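Local coordinates for protein dioxygenase (Pseudomonas brassicacearum, PDB 5V2D) that probably cleaves the central double bond of lignin-derived stilbenes with dioxygen, using an iron ion held by four histidines, at residues D68-P73 and D107-Q112. Residues are numbered along the deposited sequence; the frame is centred on the assembly and turned at random.
Sequences DPQYPP and DRLLAQ
The ring of Tyr-71 lies alongside Gln-112, the two side chains sliding past each other in opposite directions on the outer part of a seven-bladed beta-propeller, the fold of the carotenoid cleavage oxygenase family. Tyr-71 belongs to the loop between strands 60-67 and 85-93 of one antiparallel sheet; Gln-112 sits on the short helix 107-115, which follows strand 96-103 of that sheet. With CG anti to its carbonyl carbon (chi1 -70°), Tyr-71 brings CE2 to 3.5 Å from the backbone O of Gln-112, approached obliquely. Gln-112 OE1 lies at the ring's edge, in its plane, 3.6 Å from Tyr-71 CD2, and the amide is turned 50° from the ring. Beyond CG the glutamine is extended, and its NE2 is hydrogen-bonded to Asn-120, a bond that helps fix which way the amide faces. Gln-112 OE1 and Tyr-71 N share one water, which accepts from Tyr-71 N at 3.0 Å; its approach to Gln-112 OE1 is unusually short, so the detail of that side of the bridge is doubtful. An alanine in place of Tyr-71 would probably leave CB and the carbonyl of Gln-112 without their aromatic cover, opening a gap between loop and helix. One turn earlier on the helix, the side chain of Leu-109 crosses that of Gln-70 at about a right angle, and both also touch Tyr-103 on strand 96-103. Here Gln-70 has CG anti to its own N (chi1 175°) and bends at chi2, and its OE1 is hydrogen-bonded to Arg-113, a second polar link to the helix. Its aliphatic part does the packing: the Leu-109 methyl CD1 reaches to 3.5 Å from Gln-70 CB and 3.8 Å from Gln-70 CG.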
loop_
_atom_site.group_PDB
_atom_site.type_symbol
_atom_site.label_atom_id
_atom_site.label_comp_id
_atom_site.label_asym_id
_atom_site.label_seq_id
_atom_site.Cartn_x
_atom_site.Cartn_y
_atom_site.Cartn_z
ATOM N N ASP A 68 -6.637 10.658 4.424
ATOM C CA ASP A 68 -7.878 11.404 4.512
ATOM C C ASP A 68 -7.562 12.768 5.200
ATOM O O ASP A 68 -7.607 12.887 6.425
ATOM C CB ASP A 68 -8.914 10.613 5.279
ATOM C CG ASP A 68 -10.361 11.121 5.059
ATOM O OD1 ASP A 68 -11.269 10.443 5.581
ATOM O OD2 ASP A 68 -10.622 12.140 4.312
ATOM N N PRO A 69 -7.171 13.766 4.439
ATOM C CA PRO A 69 -6.557 14.999 5.065
ATOM C C PRO A 69 -7.468 15.705 5.965
ATOM O O PRO A 69 -8.593 15.995 5.617
ATOM C CB PRO A 69 -6.146 15.900 3.900
ATOM C CG PRO A 69 -6.692 15.243 2.720
ATOM C CD PRO A 69 -7.259 13.859 2.980
ATOM N N GLN A 70 -6.995 15.980 7.199
ATOM C CA GLN A 70 -7.802 16.623 8.182
ATOM C C GLN A 70 -8.136 18.040 7.748
ATOM O O GLN A 70 -9.248 18.511 8.016
ATOM C CB GLN A 70 -7.082 16.688 9.521
ATOM C CG GLN A 70 -7.795 17.457 10.629
ATOM C CD GLN A 70 -8.954 16.709 11.181
ATOM O OE1 GLN A 70 -8.843 16.070 12.211
ATOM N NE2 GLN A 70 -10.119 16.787 10.459
ATOM N N TYR A 71 -7.196 18.721 7.129
ATOM C CA TYR A 71 -7.429 20.087 6.632
ATOM C C TYR A 71 -7.084 20.285 5.169
ATOM O O TYR A 71 -6.231 19.571 4.629
ATOM C CB TYR A 71 -6.553 21.070 7.437
ATOM C CG TYR A 71 -6.990 21.251 8.876
ATOM C CD1 TYR A 71 -8.093 21.978 9.217
ATOM C CD2 TYR A 71 -6.289 20.603 9.907
ATOM C CE1 TYR A 71 -8.502 22.124 10.533
ATOM C CE2 TYR A 71 -6.690 20.695 11.228
ATOM C CZ TYR A 71 -7.791 21.468 11.558
ATOM O OH TYR A 71 -8.107 21.565 12.885
ATOM N N PRO A 72 -7.630 21.294 4.543
ATOM C CA PRO A 72 -7.128 21.626 3.209
ATOM C C PRO A 72 -5.639 21.943 3.207
ATOM O O PRO A 72 -5.157 22.624 4.134
ATOM C CB PRO A 72 -7.910 22.899 2.797
ATOM C CG PRO A 72 -9.078 22.930 3.692
ATOM C CD PRO A 72 -8.659 22.221 5.027
ATOM N N PRO A 73 -4.893 21.472 2.209
ATOM C CA PRO A 73 -3.433 21.640 2.296
ATOM C C PRO A 73 -3.033 23.122 2.254
ATOM O O PRO A 73 -3.615 23.931 1.482
ATOM C CB PRO A 73 -2.923 20.908 1.085
ATOM C CG PRO A 73 -4.148 20.886 0.126
ATOM C CD PRO A 73 -5.269 20.630 1.074
ATOM N N ASP A 107 1.937 13.184 15.650
ATOM C CA ASP A 107 2.328 14.515 16.079
ATOM C C ASP A 107 1.886 15.548 14.992
ATOM O O ASP A 107 1.488 16.632 15.320
ATOM C CB ASP A 107 3.818 14.682 16.241
ATOM C CG ASP A 107 4.430 13.808 17.314
ATOM O OD1 ASP A 107 3.768 13.250 18.127
ATOM O OD2 ASP A 107 5.691 13.749 17.395
ATOM N N ARG A 108 2.003 15.179 13.725
ATOM C CA ARG A 108 1.656 16.062 12.622
ATOM C C ARG A 108 0.169 16.462 12.678
ATOM O O ARG A 108 -0.171 17.645 12.545
ATOM C CB ARG A 108 1.945 15.413 11.301
ATOM C CG ARG A 108 1.418 16.140 10.073
ATOM C CD ARG A 108 2.008 15.550 8.807
ATOM N NE ARG A 108 1.381 16.001 7.568
ATOM C CZ ARG A 108 1.963 15.975 6.378
ATOM N NH1 ARG A 108 1.245 16.331 5.294
ATOM N NH2 ARG A 108 3.211 15.624 6.218
ATOM N N LEU A 109 -0.687 15.462 12.817
ATOM C CA LEU A 109 -2.107 15.729 12.964
ATOM C C LEU A 109 -2.406 16.616 14.179
ATOM O O LEU A 109 -3.215 17.530 14.107
ATOM C CB LEU A 109 -2.912 14.470 13.031
ATOM C CG LEU A 109 -4.429 14.655 13.207
ATOM C CD1 LEU A 109 -5.047 15.251 11.986
ATOM C CD2 LEU A 109 -5.155 13.352 13.411
ATOM N N LEU A 110 -1.827 16.288 15.312
ATOM C CA LEU A 110 -2.166 17.030 16.518
ATOM C C LEU A 110 -1.663 18.473 16.449
ATOM O O LEU A 110 -2.285 19.374 17.014
ATOM C CB LEU A 110 -1.603 16.335 17.758
ATOM C CG LEU A 110 -2.244 15.002 18.089
ATOM C CD1 LEU A 110 -1.689 14.349 19.317
ATOM C CD2 LEU A 110 -3.760 15.054 18.182
ATOM N N ALA A 111 -0.544 18.706 15.774
ATOM C CA ALA A 111 -0.098 20.076 15.596
ATOM C C ALA A 111 -1.095 20.866 14.699
ATOM O O ALA A 111 -1.424 22.017 14.955
ATOM C CB ALA A 111 1.335 20.141 15.071
ATOM N N GLN A 112 -1.559 20.233 13.633
ATOM C CA GLN A 112 -2.538 20.901 12.764
ATOM C C GLN A 112 -3.809 21.168 13.509
ATOM O O GLN A 112 -4.369 22.273 13.364
ATOM C CB GLN A 112 -2.818 20.067 11.481
ATOM C CG GLN A 112 -1.613 19.920 10.577
ATOM C CD GLN A 112 -1.951 19.399 9.180
ATOM O OE1 GLN A 112 -3.150 19.201 8.896
ATOM N NE2 GLN A 112 -0.938 19.361 8.247
HETATM O O HOH W 1 -4.373 17.801 7.156
#